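Local coordinates for protein diguanylate cyclase (Pseudomonas aeruginosa, PDB 5M3C) that pairs a GGDEF domain of the diguanylate cyclase family, holding guanosine-5'-triphosphate and calcium, with an EAL domain that binds calcium at a separate site, at residues T9-R14 and D76-L81; G128-P133 and K144-A149; Y195-S200 and V411-L416; I302-I307 and L328-F333. All coordinates share one frame; numbering follows the deposited sequence.

Interaction 1. Residues T9-R14 and D76-L81; sequences TGLPNR and DTVARL
Pro12 and Arg80 supply the one hydrogen bond between the two segments: Arg80 N reaches Pro12 O at 3.1 Å, and its N-H...O angle of 132° marks it as weak. The register runs through Pro12 beside Ala79, Asn13 beside Arg80 and Arg14 beside Leu81, with end-to-end directions 70° apart, so residues 9-14 pass over the strand at a slant and do not extend its pairing.

Van der Waals contacts make up most of the rest, partly of carbon on the Val78 carbonyl and partly of carbon on carbon. The Pro12 ring sits over the strand backbone, its CD 3.2 Å from Val78 O, while Pro12 CB faces Ala79 CB at 4.2 Å. Leu11 comes against the same carbonyl, CG lying 3.7 Å from Val78 O and CD2 lying 4.2 Å from Val78 CG1. At the far end Arg14 CB meets Leu81 CD1 at 3.6 Å; Arg14 CG stands between the backbone N and the carbonyl carbon (chi1 69°), and the extended chain beyond it carries the guanidinium away to Glu18.

Residues 9-14 lie in the loop leading into helix 14-31 of the GGDEF domain, and strand 77-82 is the first arm of the hairpin whose turn bears the Gly-Gly-Asp-Glu-Phe signature. Asn13 N-caps helix 14-31, OD1 accepting from Leu16 N.

The polar contacts converge on Arg80, a residue of the guanosine-5'-triphosphate pocket. Thr9 CG2 covers one face of its guanidinium. Asp6 OD2 is shared, bridging to Arg80 NE and bonding Thr9 OG1, while Arg80 NH2 is held by Gly83 O.

Interaction 2. Residues G128-P133 and K144-A149; sequences GIALFP and KNADAA
Ala130 and Ala146 meet methyl to methyl, CB to CB at 3.5 Å, at the centre of a close strand-on-helix packing. The short axes of strand 128-132 and helix 144-149 approach to 5.8 Å, and their N-to-C directions lie 148° apart, so the helix runs back over the strand nearly antiparallel to it. Small residues on both sides account for that closeness. Gly128 has no side chain, and the Ala149 methyl rests directly on its backbone, CB lying 3.5 Å from Gly128 CA and 3.6 Å from Ile129 N. One helical turn earlier, Ala146 O is 3.7 Å from Gly128 CA. No hydrogen bond crosses between the segments; the interface is one methyl-to-methyl contact plus methyl and carbonyl groups against main chain.

The packing thins toward the start of the helical segment, where Asn145 CB is 4.5 Å from Ala130 CB and its amide turns instead to Asp135 O through ND2. Lys144 and Asp147 point away from the strand, on the partly exposed side of the helix.

Strand 119-132, helix 139-155 and strand 161-163 form a beta-alpha-beta crossover, the two strands pairing in parallel through Ile129 and Glu162. Strand 35-43 flanks 119-132 in antiparallel pairing, with Phe39 against Ala146. Ile129 points away from helix 139-155 and packs on Ala103 of helix 96-108, while Leu168 and Thr169 of helix 168-187 touch Ala148.

Interaction 3. Residues Y195-S200 and V411-L416; sequences YQPKLS and VLSPPL
Tyr195 and Leu416 form an antiparallel hydrogen-bonded pair, closed by two main-chain bonds: Tyr195 N to Leu416 O at 2.7 Å, and Leu416 N to Tyr195 O at 2.8 Å. Next along, Pro415 CA adds a CA-H...O contact to Tyr195 O at 3.6 Å. Beyond this the pairing passes to side chains. Gln196 has CG anti to the backbone N (chi1 -175°) and an extended chain, which brings NE2 to Ser413 O at 3.0 Å; the N-H...O angle of 172° and a partner only 5° out of the amide plane show a straight, well-directed bond. The same amide lies alongside the Pro415 ring.

The Pro197 ring and the Leu412 side chain run antiparallel past one another. Leu412 CD1 is lodged against the strand, 3.4 Å from Leu199 CB and also close to Pro197 O. At the CD-CG edge of the Pro197 ring, Ser413 OG lies 3.2 Å from Pro197 CD.

What sets these groups in place lies in the next shell. Ser413 OG donates to Pro414 O at 3.0 Å, bracing the irregular segment from within. Gln196 OE1 accepts from Gln408 NE2, so the amide is gripped at both ends and its flip is fixed. The Tyr195 ring meets Trp256 edge-to-face, and Phe425 of helix 418-425 packs on Pro197, Ser413 and Leu416.

Strand 192-200 runs antiparallel to both its neighbours, 206-217 and 406-417, the departure from the classical all-parallel TIM barrel that characterises the EAL-domain barrel.

Interaction 4. Residues I302-I307 and L328-F333; sequences ITESFI and LAIDDF. With CA (calcium ion), chain H.
Ile302 pairs with Ile330 and Thr303 with Asp331 as parallel bridges, through Ile302 N to Ala329 O at 2.8 Å and Asp331 N to Ile302 O at 2.8 Å, and Glu304 N continues the pairing to Asp331 O at 2.9 Å as the chain enters helix 304-307.

On the face carrying Ile302 and Ile330, the Ile330 side chain reaches across to the first turn of this helix. Its CD1 touches Glu304 CA at 3.4 Å and lies across the Ile307 side chain, 3.9 Å from Ile307 CD1 and about as near its CB and CG2.

Glu304 has CG anti to the backbone N (chi1 -174°) and an extended chain, which brings the carboxylate obliquely to the Phe333 ring. OE1 lies 3.2 Å from Phe333 CE1, with carboxylate and ring planes 34° apart, while OE2 accepts from Gly334 N. A glutamate at the start of helix 304-307 thus bonds the main chain just after strand 327-333.

On the face carrying Thr303 and Asp331, Asp331 turns its carboxylate away from residues 302-307 to the calcium ion, which OD2 binds at 2.4 Å. Asp331 OD1 accepts from Asp332 N at 2.9 Å, met from 40° out of the carboxylate plane, where the chain turns a corner. Glu388 brings a like charge near both aspartates.

Glu210, Asn269 and Glu301 complete the calcium site. Acidic and amide ligands at or near the C-terminal ends of three neighbouring parallel strands, joined by Glu210 from strand 206-217, with an Asp-Asp-Phe-Gly run leading into a loop, are the metal centre of an EAL-domain TIM-type barrel.

The four contacts fall into two pairs, one for each domain. Interactions 1 and 2 lie in the GGDEF domain with centres about 17 Å apart; both reach its mixed sheet, through strands 77-82 and 119-132. Interactions 3 and 4 share the eight-stranded EAL sheet, centres about 20 Å apart. Interaction 4 falls wholly within the long sequence span that separates 195-200 from 411-416, whereas interaction 1 closes before interaction 2 opens, and both precede interaction 3. Between the pairs, centres are about 41 to 59 Å apart, on opposite sides of the chain's centre. Helix 168-187 links the two sheets along the chain. Each domain has its own sheet and calcium site, with guanosine-5'-triphosphate bound in the first.

Interaction 1. Residues T9-R14 and D76-L81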
loop_
_atom_site.group_PDB
_atom_site.type_symbol
_atom_site.label_atom_id
_atom_site.label_comp_id
_atom_site.label_asym_id
_atom_site.label_seq_id
_atom_site.Cartn_x
_atom_site.Cartn_y
_atom_site.Cartn_z
ATOM N N THR B 9 -1.339 29.118 30.525
ATOM C CA THR B 9 -2.626 28.483 30.222
ATOM C C THR B 9 -3.736 28.870 31.195
ATOM O O THR B 9 -4.917 28.667 30.908
ATOM C CB THR B 9 -2.520 26.947 30.224
ATOM O OG1 THR B 9 -1.960 26.501 31.464
ATOM C CG2 THR B 9 -1.654 26.470 29.079
ATOM N N GLY B 10 -3.354 29.415 32.345
ATOM C CA GLY B 10 -4.314 29.745 33.395
ATOM C C GLY B 10 -4.814 28.510 34.123
ATOM O O GLY B 10 -5.708 28.596 34.963
ATOM N N LEU B 11 -4.233 27.358 33.799
ATOM C CA LEU B 11 -4.623 26.090 34.414
ATOM C C LEU B 11 -3.903 25.849 35.734
ATOM O O LEU B 11 -2.804 26.361 35.951
ATOM C CB LEU B 11 -4.326 24.925 33.469
ATOM C CG LEU B 11 -5.513 24.285 32.747
ATOM C CD1 LEU B 11 -6.483 25.328 32.209
ATOM C CD2 LEU B 11 -4.999 23.386 31.632
ATOM N N PRO B 12 -4.519 25.056 36.622
ATOM C CA PRO B 12 -3.897 24.696 37.889
ATOM C C PRO B 12 -2.608 23.914 37.675
ATOM O O PRO B 12 -2.587 22.972 36.888
ATOM C CB PRO B 12 -4.948 23.802 38.561
ATOM C CG PRO B 12 -6.236 24.135 37.892
ATOM C CD PRO B 12 -5.869 24.485 36.484
ATOM N N ASN B 13 -1.544 24.310 38.369
ATOM C CA ASN B 13 -0.270 23.601 38.289
ATOM C C ASN B 13 -0.334 22.300 39.089
ATOM O O ASN B 13 -1.356 21.991 39.704
ATOM C CB ASN B 13 0.884 24.490 38.773
ATOM C CG ASN B 13 0.732 24.925 40.220
ATOM O OD1 ASN B 13 0.237 24.175 41.062
ATOM N ND2 ASN B 13 1.170 26.143 40.517
ATOM N N ARG B 14 0.757 21.541 39.080
ATOM C CA ARG B 14 0.758 20.207 39.676
ATOM C C ARG B 14 0.613 20.225 41.197
ATOM O O ARG B 14 0.042 19.303 41.776
ATOM C CB ARG B 14 2.014 19.433 39.269
ATOM C CG ARG B 14 3.310 19.950 39.863
ATOM C CD ARG B 14 4.484 19.096 39.410
ATOM N NE ARG B 14 5.674 19.317 40.228
ATOM C CZ ARG B 14 5.872 18.773 41.425
ATOM N NH1 ARG B 14 6.986 19.032 42.096
ATOM N NH2 ARG B 14 4.956 17.971 41.959
ATOM N N ASP B 76 -14.817 17.739 38.102
ATOM C CA ASP B 76 -13.584 17.357 37.415
ATOM C C ASP B 76 -12.608 18.530 37.384
ATOM O O ASP B 76 -13.019 19.690 37.417
ATOM C CB ASP B 76 -13.886 16.905 35.982
ATOM C CG ASP B 76 -14.779 15.673 35.923
ATOM O OD1 ASP B 76 -14.874 14.947 36.938
ATOM O OD2 ASP B 76 -15.381 15.428 34.853
ATOM N N THR B 77 -11.316 18.222 37.314
ATOM C CA THR B 77 -10.274 19.250 37.281
ATOM C C THR B 77 -9.161 18.903 36.289
ATOM O O THR B 77 -8.617 17.798 36.307
ATOM C CB THR B 77 -9.667 19.501 38.684
ATOM O OG1 THR B 77 -8.302 19.927 38.556
ATOM C CG2 THR B 77 -9.725 18.242 39.542
ATOM N N VAL B 78 -8.841 19.858 35.419
ATOM C CA VAL B 78 -7.772 19.702 34.439
ATOM C C VAL B 78 -6.588 20.561 34.845
ATOM O O VAL B 78 -6.758 21.731 35.182
ATOM C CB VAL B 78 -8.212 20.160 33.036
ATOM C CG1 VAL B 78 -7.171 19.768 32.000
ATOM C CG2 VAL B 78 -9.565 19.569 32.683
ATOM N N ALA B 79 -5.391 19.990 34.801
ATOM C CA ALA B 79 -4.199 20.715 35.219
ATOM C C ALA B 79 -3.073 20.537 34.219
ATOM O O ALA B 79 -3.007 19.530 33.519
ATOM C CB ALA B 79 -3.757 20.237 36.592
ATOM N N ARG B 80 -2.188 21.524 34.144
ATOM C CA ARG B 80 -0.952 21.356 33.398
ATOM C C ARG B 80 0.116 20.814 34.343
ATOM O O ARG B 80 0.532 21.491 35.282
ATOM C CB ARG B 80 -0.491 22.669 32.749
ATOM C CG ARG B 80 0.968 22.640 32.315
ATOM C CD ARG B 80 1.193 23.145 30.897
ATOM N NE ARG B 80 1.753 24.494 30.852
ATOM C CZ ARG B 80 2.674 24.900 29.978
ATOM N NH1 ARG B 80 3.120 26.150 30.013
ATOM N NH2 ARG B 80 3.161 24.061 29.072
ATOM N N LEU B 81 0.541 19.579 34.095
ATOM C CA LEU B 81 1.612 18.963 34.868
ATOM C C LEU B 81 2.934 19.651 34.573
ATOM O O LEU B 81 3.749 19.865 35.468
ATOM C CB LEU B 81 1.731 17.477 34.527
ATOM C CG LEU B 81 2.705 16.684 35.398
ATOM C CD1 LEU B 81 2.270 16.722 36.853
ATOM C CD2 LEU B 81 2.812 15.249 34.919
#

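Interaction 2. Residues G128-P133 and K144-A149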
loop_
_atom_site.group_PDB
_atom_site.type_symbol
_atom_site.label_atom_id
_atom_site.label_comp_id
_atom_site.label_asym_id
_atom_site.label_seq_id
_atom_site.Cartn_x
_atom_site.Cartn_y
_atom_site.Cartn_z
ATOM N N GLY B 128 -3.206 8.205 28.864
ATOM C CA GLY B 128 -3.076 7.070 29.770
ATOM C C GLY B 128 -4.067 7.220 30.899
ATOM O O GLY B 128 -4.300 8.329 31.372
ATOM N N ILE B 129 -4.662 6.113 31.331
ATOM C CA ILE B 129 -5.655 6.160 32.406
ATOM C C ILE B 129 -5.222 5.344 33.617
ATOM O O ILE B 129 -4.796 4.198 33.479
ATOM C CB ILE B 129 -7.024 5.626 31.942
ATOM C CG1 ILE B 129 -7.438 6.274 30.622
ATOM C CG2 ILE B 129 -8.080 5.888 33.006
ATOM C CD1 ILE B 129 -8.739 5.735 30.066
ATOM N N ALA B 130 -5.341 5.936 34.802
ATOM C CA ALA B 130 -5.103 5.208 36.045
ATOM C C ALA B 130 -6.313 5.349 36.953
ATOM O O ALA B 130 -6.724 6.458 37.268
ATOM C CB ALA B 130 -3.858 5.730 36.740
ATOM N N LEU B 131 -6.883 4.222 37.368
ATOM C CA LEU B 131 -8.063 4.229 38.228
ATOM C C LEU B 131 -7.669 4.061 39.687
ATOM O O LEU B 131 -6.699 3.372 39.994
ATOM C CB LEU B 131 -9.013 3.099 37.829
ATOM C CG LEU B 131 -9.736 3.250 36.490
ATOM C CD1 LEU B 131 -10.258 1.906 36.009
ATOM C CD2 LEU B 131 -10.870 4.258 36.602
ATOM N N PHE B 132 -8.415 4.695 40.586
ATOM C CA PHE B 132 -8.246 4.432 42.012
ATOM C C PHE B 132 -9.543 3.904 42.616
ATOM O O PHE B 132 -10.637 4.331 42.232
ATOM C CB PHE B 132 -7.733 5.664 42.773
ATOM C CG PHE B 132 -8.587 6.894 42.626
ATOM C CD1 PHE B 132 -8.355 7.795 41.601
ATOM C CD2 PHE B 132 -9.586 7.174 43.544
ATOM C CE1 PHE B 132 -9.122 8.941 41.478
ATOM C CE2 PHE B 132 -10.357 8.316 43.425
ATOM C CZ PHE B 132 -10.124 9.202 42.393
ATOM N N PRO B 133 -9.413 2.975 43.561
ATOM C CA PRO B 133 -8.101 2.566 44.079
ATOM C C PRO B 133 -7.504 1.322 43.413
ATOM O O PRO B 133 -6.560 0.739 43.948
ATOM C CB PRO B 133 -8.383 2.279 45.559
ATOM C CG PRO B 133 -9.838 1.966 45.622
ATOM C CD PRO B 133 -10.481 2.809 44.562
ATOM N N LYS B 144 2.250 8.222 38.582
ATOM C CA LYS B 144 3.237 7.334 37.966
ATOM C C LYS B 144 2.564 6.358 37.008
ATOM O O LYS B 144 2.882 6.305 35.819
ATOM C CB LYS B 144 3.994 6.555 39.049
ATOM C CG LYS B 144 5.021 5.568 38.515
ATOM N N ASN B 145 1.625 5.587 37.538
ATOM C CA ASN B 145 0.945 4.572 36.748
ATOM C C ASN B 145 0.173 5.199 35.586
ATOM O O ASN B 145 0.133 4.633 34.495
ATOM C CB ASN B 145 0.022 3.738 37.639
ATOM C CG ASN B 145 0.785 2.943 38.685
ATOM O OD1 ASN B 145 2.016 2.879 38.658
ATOM N ND2 ASN B 145 0.059 2.336 39.613
ATOM N N ALA B 146 -0.431 6.364 35.812
ATOM C CA ALA B 146 -1.155 7.058 34.741
ATOM C C ALA B 146 -0.195 7.512 33.644
ATOM O O ALA B 146 -0.557 7.568 32.470
ATOM C CB ALA B 146 -1.922 8.248 35.295
ATOM N N ASP B 147 1.028 7.839 34.045
ATOM C CA ASP B 147 2.069 8.257 33.111
ATOM C C ASP B 147 2.535 7.079 32.259
ATOM O O ASP B 147 2.708 7.203 31.046
ATOM C CB ASP B 147 3.255 8.837 33.884
ATOM C CG ASP B 147 4.190 9.639 33.008
ATOM O OD1 ASP B 147 3.712 10.248 32.026
ATOM O OD2 ASP B 147 5.403 9.667 33.310
ATOM N N ALA B 148 2.738 5.934 32.903
ATOM C CA ALA B 148 3.144 4.720 32.198
ATOM C C ALA B 148 2.158 4.377 31.082
ATOM O O ALA B 148 2.555 4.086 29.951
ATOM C CB ALA B 148 3.261 3.561 33.174
ATOM N N ALA B 149 0.869 4.416 31.409
ATOM C CA ALA B 149 -0.179 4.146 30.432
ATOM C C ALA B 149 -0.073 5.102 29.249
ATOM O O ALA B 149 -0.304 4.715 28.104
ATOM C CB ALA B 149 -1.552 4.262 31.081
#

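Interaction 3. Residues Y195-S200 and V411-L416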
loop_
_atom_site.group_PDB
_atom_site.type_symbol
_atom_site.label_atom_id
_atom_site.label_comp_id
_atom_site.label_asym_id
_atom_site.label_seq_id
_atom_site.Cartn_x
_atom_site.Cartn_y
_atom_site.Cartn_z
ATOM N N TYR B 195 29.555 -10.645 9.638
ATOM C CA TYR B 195 29.643 -10.870 8.202
ATOM C C TYR B 195 29.232 -12.286 7.824
ATOM O O TYR B 195 29.728 -13.263 8.377
ATOM C CB TYR B 195 31.053 -10.547 7.704
ATOM C CG TYR B 195 31.436 -9.111 7.979
ATOM C CD1 TYR B 195 31.956 -8.734 9.210
ATOM C CD2 TYR B 195 31.247 -8.125 7.020
ATOM C CE1 TYR B 195 32.292 -7.419 9.473
ATOM C CE2 TYR B 195 31.582 -6.807 7.274
ATOM C CZ TYR B 195 32.103 -6.459 8.502
ATOM O OH TYR B 195 32.437 -5.151 8.759
ATOM N N GLN B 196 28.298 -12.375 6.883
ATOM C CA GLN B 196 27.804 -13.658 6.410
ATOM C C GLN B 196 28.228 -13.871 4.965
ATOM O O GLN B 196 28.059 -12.981 4.132
ATOM C CB GLN B 196 26.282 -13.711 6.516
ATOM C CG GLN B 196 25.688 -15.061 6.162
ATOM C CD GLN B 196 24.313 -15.259 6.765
ATOM O OE1 GLN B 196 23.457 -14.378 6.688
ATOM N NE2 GLN B 196 24.096 -16.419 7.375
ATOM N N PRO B 197 28.786 -15.053 4.662
ATOM C CA PRO B 197 29.228 -15.338 3.303
ATOM C C PRO B 197 28.077 -15.675 2.357
ATOM O O PRO B 197 27.076 -16.259 2.779
ATOM C CB PRO B 197 30.134 -16.556 3.485
ATOM C CG PRO B 197 29.579 -17.250 4.680
ATOM C CD PRO B 197 29.091 -16.159 5.588
ATOM N N LYS B 198 28.233 -15.297 1.091
ATOM C CA LYS B 198 27.314 -15.704 0.032
ATOM C C LYS B 198 28.026 -16.646 -0.931
ATOM O O LYS B 198 29.139 -16.363 -1.373
ATOM C CB LYS B 198 26.805 -14.495 -0.753
ATOM C CG LYS B 198 25.647 -13.750 -0.115
ATOM C CD LYS B 198 26.119 -12.559 0.699
ATOM C CE LYS B 198 25.291 -11.322 0.391
ATOM N NZ LYS B 198 25.912 -10.520 -0.698
ATOM N N LEU B 199 27.378 -17.758 -1.262
ATOM C CA LEU B 199 27.969 -18.742 -2.164
ATOM C C LEU B 199 27.197 -18.785 -3.474
ATOM O O LEU B 199 26.027 -18.415 -3.520
ATOM C CB LEU B 199 27.959 -20.130 -1.520
ATOM C CG LEU B 199 28.942 -21.164 -2.075
ATOM C CD1 LEU B 199 30.331 -20.946 -1.494
ATOM C CD2 LEU B 199 28.454 -22.569 -1.766
ATOM N N SER B 200 27.862 -19.223 -4.538
ATOM C CA SER B 200 27.206 -19.446 -5.821
ATOM C C SER B 200 26.988 -20.937 -6.008
ATOM O O SER B 200 27.886 -21.738 -5.748
ATOM C CB SER B 200 28.057 -18.898 -6.972
ATOM O OG SER B 200 27.576 -19.345 -8.229
ATOM N N VAL B 411 23.536 -23.041 6.455
ATOM C CA VAL B 411 24.097 -24.170 5.714
ATOM C C VAL B 411 25.502 -23.822 5.236
ATOM O O VAL B 411 26.383 -24.682 5.192
ATOM C CB VAL B 411 23.230 -24.556 4.498
ATOM C CG1 VAL B 411 23.246 -23.449 3.452
ATOM C CG2 VAL B 411 23.716 -25.867 3.892
ATOM N N LEU B 412 25.703 -22.559 4.873
ATOM C CA LEU B 412 27.027 -22.075 4.518
ATOM C C LEU B 412 27.743 -21.718 5.817
ATOM O O LEU B 412 28.717 -22.365 6.198
ATOM C CB LEU B 412 26.930 -20.859 3.594
ATOM C CG LEU B 412 27.979 -20.752 2.485
ATOM C CD1 LEU B 412 27.864 -19.401 1.798
ATOM C CD2 LEU B 412 29.387 -20.956 3.021
ATOM N N SER B 413 27.241 -20.692 6.499
ATOM C CA SER B 413 27.729 -20.333 7.829
ATOM C C SER B 413 26.908 -19.187 8.407
ATOM O O SER B 413 26.445 -18.316 7.667
ATOM C CB SER B 413 29.200 -19.914 7.789
ATOM O OG SER B 413 29.324 -18.505 7.685
ATOM N N PRO B 414 26.732 -19.180 9.736
ATOM C CA PRO B 414 26.069 -18.058 10.379
ATOM C C PRO B 414 26.949 -16.816 10.309
ATOM O O PRO B 414 28.135 -16.922 9.986
ATOM C CB PRO B 414 25.901 -18.529 11.826
ATOM C CG PRO B 414 27.002 -19.507 12.036
ATOM C CD PRO B 414 27.215 -20.177 10.710
ATOM N N PRO B 415 26.377 -15.643 10.600
ATOM C CA PRO B 415 27.160 -14.412 10.586
ATOM C C PRO B 415 28.356 -14.503 11.529
ATOM O O PRO B 415 28.197 -14.883 12.690
ATOM C CB PRO B 415 26.163 -13.354 11.069
ATOM C CG PRO B 415 24.819 -13.923 10.762
ATOM C CD PRO B 415 24.965 -15.402 10.943
ATOM N N LEU B 416 29.539 -14.165 11.023
ATOM C CA LEU B 416 30.776 -14.262 11.799
ATOM C C LEU B 416 31.369 -12.888 12.125
ATOM O O LEU B 416 31.163 -11.929 11.385
ATOM C CB LEU B 416 31.823 -15.076 11.034
ATOM C CG LEU B 416 31.520 -16.540 10.708
ATOM C CD1 LEU B 416 32.790 -17.217 10.216
ATOM C CD2 LEU B 416 30.954 -17.283 11.910
#

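Interaction 4. Residues I302-I307 and L328-F333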
loop_
_atom_site.group_PDB
_atom_site.type_symbol
_atom_site.label_atom_id
_atom_site.label_comp_id
_atom_site.label_asym_id
_atom_site.label_seq_id
_atom_site.Cartn_x
_atom_site.Cartn_y
_atom_site.Cartn_z
ATOM N N ILE B 302 17.730 -3.222 -0.195
ATOM C CA ILE B 302 16.553 -2.467 0.218
ATOM C C ILE B 302 15.337 -3.383 0.267
ATOM O O ILE B 302 15.081 -4.137 -0.667
ATOM C CB ILE B 302 16.277 -1.286 -0.730
ATOM C CG1 ILE B 302 17.592 -0.584 -1.085
ATOM C CG2 ILE B 302 15.296 -0.315 -0.089
ATOM C CD1 ILE B 302 17.422 0.701 -1.865
ATOM N N THR B 303 14.590 -3.310 1.363
ATOM C CA THR B 303 13.462 -4.208 1.580
ATOM C C THR B 303 12.335 -3.946 0.578
ATOM O O THR B 303 11.974 -2.795 0.319
ATOM C CB THR B 303 12.926 -4.095 3.025
ATOM O OG1 THR B 303 11.894 -5.066 3.237
ATOM C CG2 THR B 303 12.375 -2.703 3.303
ATOM N N GLU B 304 11.794 -5.024 0.015
ATOM C CA GLU B 304 10.701 -4.935 -0.953
ATOM C C GLU B 304 9.568 -4.062 -0.428
ATOM O O GLU B 304 9.201 -3.058 -1.046
ATOM C CB GLU B 304 10.170 -6.335 -1.277
ATOM C CG GLU B 304 9.127 -6.372 -2.384
ATOM C CD GLU B 304 8.497 -7.743 -2.548
ATOM O OE1 GLU B 304 8.107 -8.087 -3.684
ATOM O OE2 GLU B 304 8.389 -8.480 -1.545
ATOM N N SER B 305 9.030 -4.452 0.724
ATOM C CA SER B 305 7.884 -3.774 1.326
ATOM C C SER B 305 8.007 -2.253 1.275
ATOM O O SER B 305 7.005 -1.549 1.142
ATOM C CB SER B 305 7.699 -4.233 2.776
ATOM O OG SER B 305 8.897 -4.093 3.521
ATOM N N PHE B 306 9.233 -1.749 1.379
ATOM C CA PHE B 306 9.475 -0.310 1.340
ATOM C C PHE B 306 9.535 0.205 -0.091
ATOM O O PHE B 306 8.903 1.208 -0.421
ATOM C CB PHE B 306 10.780 0.043 2.056
ATOM C CG PHE B 306 11.166 1.486 1.920
ATOM C CD1 PHE B 306 11.942 1.912 0.854
ATOM C CD2 PHE B 306 10.743 2.420 2.848
ATOM C CE1 PHE B 306 12.292 3.243 0.720
ATOM C CE2 PHE B 306 11.089 3.753 2.720
ATOM C CZ PHE B 306 11.866 4.165 1.655
ATOM N N ILE B 307 10.301 -0.479 -0.937
ATOM C CA ILE B 307 10.497 -0.037 -2.315
ATOM C C ILE B 307 9.194 -0.037 -3.112
ATOM O O ILE B 307 9.006 0.795 -4.002
ATOM C CB ILE B 307 11.555 -0.892 -3.041
ATOM C CG1 ILE B 307 12.924 -0.216 -2.944
ATOM C CG2 ILE B 307 11.187 -1.084 -4.504
ATOM C CD1 ILE B 307 13.973 -0.795 -3.870
ATOM N N LEU B 328 22.580 -2.551 -6.366
ATOM C CA LEU B 328 21.297 -2.463 -5.681
ATOM C C LEU B 328 20.611 -3.818 -5.647
ATOM O O LEU B 328 20.633 -4.564 -6.628
ATOM C CB LEU B 328 20.393 -1.447 -6.372
ATOM C CG LEU B 328 20.883 -0.001 -6.329
ATOM C CD1 LEU B 328 19.884 0.901 -7.037
ATOM C CD2 LEU B 328 21.104 0.460 -4.896
ATOM N N ALA B 329 19.996 -4.125 -4.511
ATOM C CA ALA B 329 19.338 -5.409 -4.320
ATOM C C ALA B 329 17.995 -5.242 -3.627
ATOM O O ALA B 329 17.841 -4.411 -2.732
ATOM C CB ALA B 329 20.226 -6.340 -3.509
ATOM N N ILE B 330 17.026 -6.039 -4.052
ATOM C CA ILE B 330 15.730 -6.071 -3.405
ATOM C C ILE B 330 15.718 -7.218 -2.391
ATOM O O ILE B 330 15.952 -8.383 -2.736
ATOM C CB ILE B 330 14.592 -6.214 -4.436
ATOM C CG1 ILE B 330 13.234 -5.974 -3.780
ATOM C CG2 ILE B 330 14.625 -7.577 -5.099
ATOM C CD1 ILE B 330 12.937 -4.512 -3.544
ATOM N N ASP B 331 15.458 -6.865 -1.137
ATOM C CA ASP B 331 15.538 -7.801 -0.025
ATOM C C ASP B 331 14.146 -8.293 0.356
ATOM O O ASP B 331 13.152 -7.606 0.115
ATOM C CB ASP B 331 16.192 -7.114 1.176
ATOM C CG ASP B 331 16.877 -8.090 2.116
ATOM O OD1 ASP B 331 16.855 -9.312 1.852
ATOM O OD2 ASP B 331 17.448 -7.628 3.126
ATOM N N ASP B 332 14.086 -9.483 0.948
ATOM C CA ASP B 332 12.825 -10.083 1.383
ATOM C C ASP B 332 11.782 -10.050 0.269
ATOM O O ASP B 332 10.723 -9.440 0.426
ATOM C CB ASP B 332 12.279 -9.342 2.607
ATOM C CG ASP B 332 13.327 -9.128 3.681
ATOM O OD1 ASP B 332 14.047 -10.089 4.016
ATOM O OD2 ASP B 332 13.423 -7.997 4.197
ATOM N N PHE B 333 12.075 -10.711 -0.849
ATOM C CA PHE B 333 11.215 -10.609 -2.026
ATOM C C PHE B 333 10.165 -11.712 -2.122
ATOM O O PHE B 333 10.461 -12.887 -1.899
ATOM C CB PHE B 333 12.055 -10.608 -3.302
ATOM C CG PHE B 333 11.262 -10.317 -4.541
ATOM C CD1 PHE B 333 10.935 -9.016 -4.879
ATOM C CD2 PHE B 333 10.834 -11.345 -5.365
ATOM C CE1 PHE B 333 10.202 -8.743 -6.018
ATOM C CE2 PHE B 333 10.101 -11.079 -6.506
ATOM C CZ PHE B 333 9.784 -9.775 -6.833
HETATM CA CA CA H . 19.570 -8.288 4.041
#